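Local coordinates for lipid Binding Protein (Caenorhabditis elegans, PDB 6C1Z) that chaperones unsaturated fatty acids such as oleic acid from the lysosome to the nucleus, where it activates transcription of genes promoting longevity, at residues N19-I27 against T123-C131. Numbering follows the deposited sequence.
Sequences NFEEYLKEI and TYQSGSVIC. With SO4 (sulfate ion), chain C.
Tyr23 lays one face of its ring over the CB of Tyr124, which sits 3.8 Å from the ring centroid and only 7° off its normal, a CH-pi contact. With CG anti to the backbone N (chi1 164°), the Tyr23 ring reaches from helix 20-27 to the hairpin, its CE1 also 3.8 Å from Ser126 CB. The Tyr124 ring turns toward Phe20: Phe20 CE1 lies 3.6 Å from Tyr124 CE2, the two planes inclined at 67°, and the three rings form one aromatic cluster. Cys131 fills the corner beside it, placing SG 3.5 Å from Phe20 CA and CB against Tyr23 CB. Farther along the helix, Val129 packs CG1 on the Tyr23 backbone and CG2 on Glu26 CB. The Glu26 chain bends at chi2, bringing CG against Ser126 O and OE2 near Gly127 CA, and a water joins OE2, weakly, to Ser126 OG. At the other end Asn19 ND2 donates a weak hydrogen bond of 3.4 Å to Ile130 O. Tyr23 OH bonds to Ser109 OG and Ser126 OG to Ser108 O, tying both to the start of strand 109-116. At the start of the helix a sulfate, probably from the crystallisation liquor, accepts hydrogen bonds from the backbone N-H groups of Phe20 and Glu21. The type II' turn from Ser126 to Val129 packs against the C-terminal end of helix 20-27, the first helix of the helix-turn-helix lid that closes one end of the fatty acid-binding protein beta-barrel.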
ATOM      1  N   ASN A  19      10.510   9.467  -0.700  1.00 25.88           N
ATOM      2  CA  ASN A  19       9.796   9.944   0.485  1.00 24.07           C
ATOM      3  C   ASN A  19       9.159   8.826   1.314  1.00 22.95           C
ATOM      4  O   ASN A  19       8.260   9.091   2.131  1.00 23.98           O
ATOM      5  CB  ASN A  19       8.750  11.010   0.130  1.00 25.78           C
ATOM      6  CG  ASN A  19       9.353  12.363  -0.092  1.00 37.97           C
ATOM      7  OD1 ASN A  19      10.555  12.561   0.064  1.00 42.07           O
ATOM      8  ND2 ASN A  19       8.517  13.315  -0.472  1.00 44.75           N
ATOM      9  N   PHE A  20       9.584   7.570   1.179  1.00 22.55           N
ATOM     10  CA  PHE A  20       8.961   6.520   1.986  1.00 21.97           C
ATOM     11  C   PHE A  20       9.291   6.676   3.466  1.00 22.08           C
ATOM     12  O   PHE A  20       8.395   6.594   4.316  1.00 20.87           O
ATOM     13  CB  PHE A  20       9.343   5.127   1.474  1.00 22.28           C
ATOM     14  CG  PHE A  20       8.657   3.995   2.195  1.00 24.29           C
ATOM     15  CD1 PHE A  20       7.286   4.003   2.422  1.00 26.14           C
ATOM     16  CD2 PHE A  20       9.378   2.909   2.628  1.00 25.23           C
ATOM     17  CE1 PHE A  20       6.661   2.947   3.057  1.00 22.81           C
ATOM     18  CE2 PHE A  20       8.754   1.853   3.275  1.00 26.28           C
ATOM     19  CZ  PHE A  20       7.398   1.878   3.489  1.00 25.31           C
ATOM     20  N   GLU A  21      10.571   6.871   3.804  1.00 23.80           N
ATOM     21  CA  GLU A  21      10.935   7.060   5.203  1.00 23.80           C
ATOM     22  C   GLU A  21      10.223   8.274   5.790  1.00 25.10           C
ATOM     23  O   GLU A  21       9.769   8.235   6.942  1.00 24.75           O
ATOM     24  CB  GLU A  21      12.457   7.185   5.332  1.00 26.77           C
ATOM     25  CG  GLU A  21      12.961   7.283   6.770  1.00 26.97           C
ATOM     26  CD  GLU A  21      14.482   7.316   6.889  1.00 33.28           C
ATOM     27  OE1 GLU A  21      15.176   6.971   5.908  1.00 36.88           O
ATOM     28  OE2 GLU A  21      14.979   7.686   7.970  1.00 40.41           O
ATOM     29  N   GLU A  22      10.109   9.360   5.005  1.00 23.96           N
ATOM     30  CA  GLU A  22       9.414  10.573   5.447  1.00 24.15           C
ATOM     31  C   GLU A  22       7.926  10.313   5.655  1.00 21.78           C
ATOM     32  O   GLU A  22       7.329  10.842   6.605  1.00 24.01           O
ATOM     33  CB  GLU A  22       9.628  11.688   4.429  1.00 28.83           C
ATOM     34  CG  GLU A  22      11.039  12.256   4.403  1.00 41.39           C
ATOM     35  CD  GLU A  22      11.418  12.968   5.695  1.00 85.18           C
ATOM     36  OE1 GLU A  22      10.509  13.403   6.438  1.00 71.36           O
ATOM     37  OE2 GLU A  22      12.633  13.087   5.966  1.00 68.40           O
ATOM     38  N   TYR A  23       7.317   9.509   4.787  1.00 21.80           N
ATOM     39  CA  TYR A  23       5.933   9.094   4.986  1.00 21.64           C
ATOM     40  C   TYR A  23       5.765   8.301   6.282  1.00 21.30           C
ATOM     41  O   TYR A  23       4.840   8.546   7.066  1.00 22.32           O
ATOM     42  CB  TYR A  23       5.429   8.295   3.763  1.00 21.56           C
ATOM     43  CG  TYR A  23       4.177   7.546   4.086  1.00 20.52           C
ATOM     44  CD1 TYR A  23       2.944   8.173   4.082  1.00 22.40           C
ATOM     45  CD2 TYR A  23       4.239   6.212   4.452  1.00 21.25           C
ATOM     46  CE1 TYR A  23       1.800   7.483   4.428  1.00 21.04           C
ATOM     47  CE2 TYR A  23       3.113   5.515   4.815  1.00 20.25           C
ATOM     48  CZ  TYR A  23       1.892   6.165   4.828  1.00 20.21           C
ATOM     49  OH  TYR A  23       0.779   5.454   5.202  1.00 21.20           O
ATOM     50  N   LEU A  24       6.650   7.347   6.526  1.00 21.01           N
ATOM     51  CA  LEU A  24       6.571   6.580   7.763  1.00 21.33           C
ATOM     52  C   LEU A  24       6.738   7.479   8.983  1.00 22.09           C
ATOM     53  O   LEU A  24       6.036   7.307   9.994  1.00 23.03           O
ATOM     54  CB  LEU A  24       7.619   5.474   7.745  1.00 22.43           C
ATOM     55  CG  LEU A  24       7.397   4.376   6.704  1.00 22.07           C
ATOM     56  CD1 LEU A  24       8.525   3.332   6.782  1.00 24.13           C
ATOM     57  CD2 LEU A  24       6.043   3.696   6.858  1.00 23.25           C
ATOM     58  N   LYS A  25       7.657   8.450   8.916  1.00 22.63           N
ATOM     59  CA  LYS A  25       7.801   9.391  10.019  1.00 25.95           C
ATOM     60  C   LYS A  25       6.504  10.153  10.236  1.00 25.96           C
ATOM     61  O   LYS A  25       6.053  10.328  11.372  1.00 27.27           O
ATOM     62  CB  LYS A  25       8.950  10.363   9.740  1.00 30.24           C
ATOM     63  CG  LYS A  25       9.248  11.359  10.861  1.00 29.66           C
ATOM     64  CD  LYS A  25      10.465  12.192  10.511  1.00 36.13           C
ATOM     65  CE  LYS A  25      10.745  13.265  11.534  1.00 37.07           C
ATOM     66  NZ  LYS A  25      11.838  14.156  11.053  1.00 59.02           N
ATOM     67  N   GLU A  26       5.880  10.607   9.148  1.00 27.86           N
ATOM     68  CA  GLU A  26       4.667  11.404   9.261  1.00 27.34           C
ATOM     69  C   GLU A  26       3.552  10.624   9.949  1.00 27.38           C
ATOM     70  O   GLU A  26       2.789  11.193  10.736  1.00 29.05           O
ATOM     71  CB  GLU A  26       4.249  11.873   7.864  1.00 26.56           C
ATOM     72  CG  GLU A  26       2.953  12.662   7.790  1.00 27.59           C
ATOM     73  CD  GLU A  26       3.087  14.047   8.362  1.00 42.68           C
ATOM     74  OE1 GLU A  26       4.226  14.494   8.621  1.00 36.87           O
ATOM     75  OE2 GLU A  26       2.045  14.707   8.551  1.00 39.36           O
ATOM     76  N   ILE A  27       3.442   9.315   9.685  1.00 25.58           N
ATOM     77  CA  ILE A  27       2.357   8.527  10.272  1.00 25.68           C
ATOM     78  C   ILE A  27       2.699   8.000  11.661  1.00 27.73           C
ATOM     79  O   ILE A  27       1.859   7.340  12.296  1.00 27.58           O
ATOM     80  CB  ILE A  27       1.839   7.388   9.377  1.00 22.86           C
ATOM     81  CG1 ILE A  27       2.920   6.321   9.175  1.00 23.37           C
ATOM     82  CG2 ILE A  27       1.358   7.925   8.026  1.00 23.08           C
ATOM     83  CD1 ILE A  27       2.384   5.013   8.641  1.00 23.54           C
ATOM     84  N   THR A 123       1.253   5.556  -4.630  1.00 18.74           N
ATOM     85  CA  THR A 123       1.510   6.676  -3.748  1.00 20.03           C
ATOM     86  C   THR A 123       0.934   6.359  -2.379  1.00 18.87           C
ATOM     87  O   THR A 123      -0.145   5.774  -2.278  1.00 18.81           O
ATOM     88  CB  THR A 123       0.928   8.005  -4.279  1.00 20.90           C
ATOM     89  OG1 THR A 123      -0.464   7.849  -4.593  1.00 21.28           O
ATOM     90  CG2 THR A 123       1.679   8.471  -5.518  1.00 24.66           C
ATOM     91  N   TYR A 124       1.659   6.759  -1.345  1.00 19.31           N
ATOM     92  CA  TYR A 124       1.164   6.729   0.022  1.00 17.95           C
ATOM     93  C   TYR A 124       1.173   8.162   0.517  1.00 18.75           C
ATOM     94  O   TYR A 124       2.223   8.813   0.553  1.00 20.04           O
ATOM     95  CB  TYR A 124       2.037   5.871   0.949  1.00 19.47           C
ATOM     96  CG  TYR A 124       2.569   4.566   0.405  1.00 19.96           C
ATOM     97  CD1 TYR A 124       1.829   3.801  -0.485  1.00 19.48           C
ATOM     98  CD2 TYR A 124       3.810   4.095   0.806  1.00 20.31           C
ATOM     99  CE1 TYR A 124       2.325   2.613  -0.974  1.00 20.90           C
ATOM    100  CE2 TYR A 124       4.302   2.904   0.321  1.00 23.13           C
ATOM    101  CZ  TYR A 124       3.546   2.182  -0.567  1.00 20.97           C
ATOM    102  OH  TYR A 124       4.063   0.994  -1.055  1.00 24.96           O
ATOM    103  N   GLN A 125      -0.004   8.659   0.876  1.00 19.51           N
ATOM    104  CA  GLN A 125      -0.179  10.043   1.279  1.00 21.56           C
ATOM    105  C   GLN A 125      -0.704  10.114   2.701  1.00 19.19           C
ATOM    106  O   GLN A 125      -1.665   9.416   3.038  1.00 20.74           O
ATOM    107  CB  GLN A 125      -1.177  10.646   0.304  1.00 24.01           C
ATOM    108  CG  GLN A 125      -1.871  11.920   0.726  1.00 36.51           C
ATOM    109  CD  GLN A 125      -2.928  12.335  -0.285  1.00 41.73           C
ATOM    110  OE1 GLN A 125      -2.645  12.481  -1.472  1.00 42.54           O
ATOM    111  NE2 GLN A 125      -4.153  12.487   0.179  1.00 43.26           N
ATOM    112  N   SER A 126      -0.072  10.948   3.524  1.00 20.43           N
ATOM    113  CA  SER A 126      -0.619  11.329   4.825  1.00 21.66           C
ATOM    114  C   SER A 126      -0.122  12.721   5.170  1.00 21.78           C
ATOM    115  O   SER A 126       1.054  13.034   4.970  1.00 23.93           O
ATOM    116  CB  SER A 126      -0.188  10.352   5.932  1.00 22.06           C
ATOM    117  OG  SER A 126      -0.809  10.674   7.153  1.00 23.52           O
ATOM    118  N   GLY A 127      -1.037  13.573   5.630  1.00 33.21           N
ATOM    119  CA  GLY A 127      -0.670  14.935   5.998  1.00 34.14           C
ATOM    120  C   GLY A 127      -0.015  15.644   4.833  1.00 32.64           C
ATOM    121  O   GLY A 127      -0.506  15.607   3.704  1.00 31.62           O
ATOM    122  N   SER A 128       1.156  16.219   5.081  1.00 30.27           N
ATOM    123  CA  SER A 128       1.882  16.965   4.066  1.00 31.45           C
ATOM    124  C   SER A 128       2.786  16.091   3.206  1.00 26.23           C
ATOM    125  O   SER A 128       3.528  16.623   2.380  1.00 30.84           O
ATOM    126  CB  SER A 128       2.734  18.039   4.735  1.00 41.82           C
ATOM    127  OG  SER A 128       3.701  17.432   5.566  1.00 43.93           O
ATOM    128  N   VAL A 129       2.769  14.767   3.379  1.00 24.54           N
ATOM    129  CA  VAL A 129       3.747  13.906   2.728  1.00 24.50           C
ATOM    130  C   VAL A 129       3.082  12.982   1.717  1.00 24.89           C
ATOM    131  O   VAL A 129       2.102  12.297   2.031  1.00 24.29           O
ATOM    132  CB  VAL A 129       4.565  13.086   3.738  1.00 23.80           C
ATOM    133  CG1 VAL A 129       5.613  12.212   2.993  1.00 27.19           C
ATOM    134  CG2 VAL A 129       5.225  14.006   4.741  1.00 29.59           C
ATOM    135  N   ILE A 130       3.642  12.940   0.512  1.00 27.27           N
ATOM    136  CA  ILE A 130       3.343  11.901  -0.466  1.00 26.87           C
ATOM    137  C   ILE A 130       4.614  11.123  -0.763  1.00 23.31           C
ATOM    138  O   ILE A 130       5.638  11.707  -1.140  1.00 28.49           O
ATOM    139  CB  ILE A 130       2.759  12.482  -1.761  1.00 31.34           C
ATOM    140  CG1 ILE A 130       1.386  13.080  -1.492  1.00 38.94           C
ATOM    141  CG2 ILE A 130       2.633  11.388  -2.824  1.00 32.18           C
ATOM    142  CD1 ILE A 130       0.831  13.832  -2.651  1.00 42.52           C
ATOM    143  N   CYS A 131       4.529   9.810  -0.617  1.00 24.03           N
ATOM    144  CA  CYS A 131       5.577   8.868  -1.001  1.00 26.00           C
ATOM    145  C   CYS A 131       5.205   8.287  -2.360  1.00 19.81           C
ATOM    146  O   CYS A 131       4.037   7.985  -2.601  1.00 21.42           O
ATOM    147  CB  CYS A 131       5.697   7.730   0.042  1.00 24.29           C
ATOM    148  SG  CYS A 131       6.497   6.216  -0.548  1.00 23.50           S
TER
HETATM  149  S   SO4 C 202      12.987   6.472   0.455  1.00 27.80           S
HETATM  150  O1  SO4 C 202      13.495   5.107   0.392  1.00 30.41           O
HETATM  151  O2  SO4 C 202      11.778   6.523  -0.375  1.00 24.11           O
HETATM  152  O3  SO4 C 202      12.725   6.855   1.829  1.00 29.31           O
HETATM  153  O4  SO4 C 202      14.017   7.336  -0.132  1.00 32.15           O
HETATM  154  O   HOH W   1      -0.874  12.852   8.860  1.00 35.20           O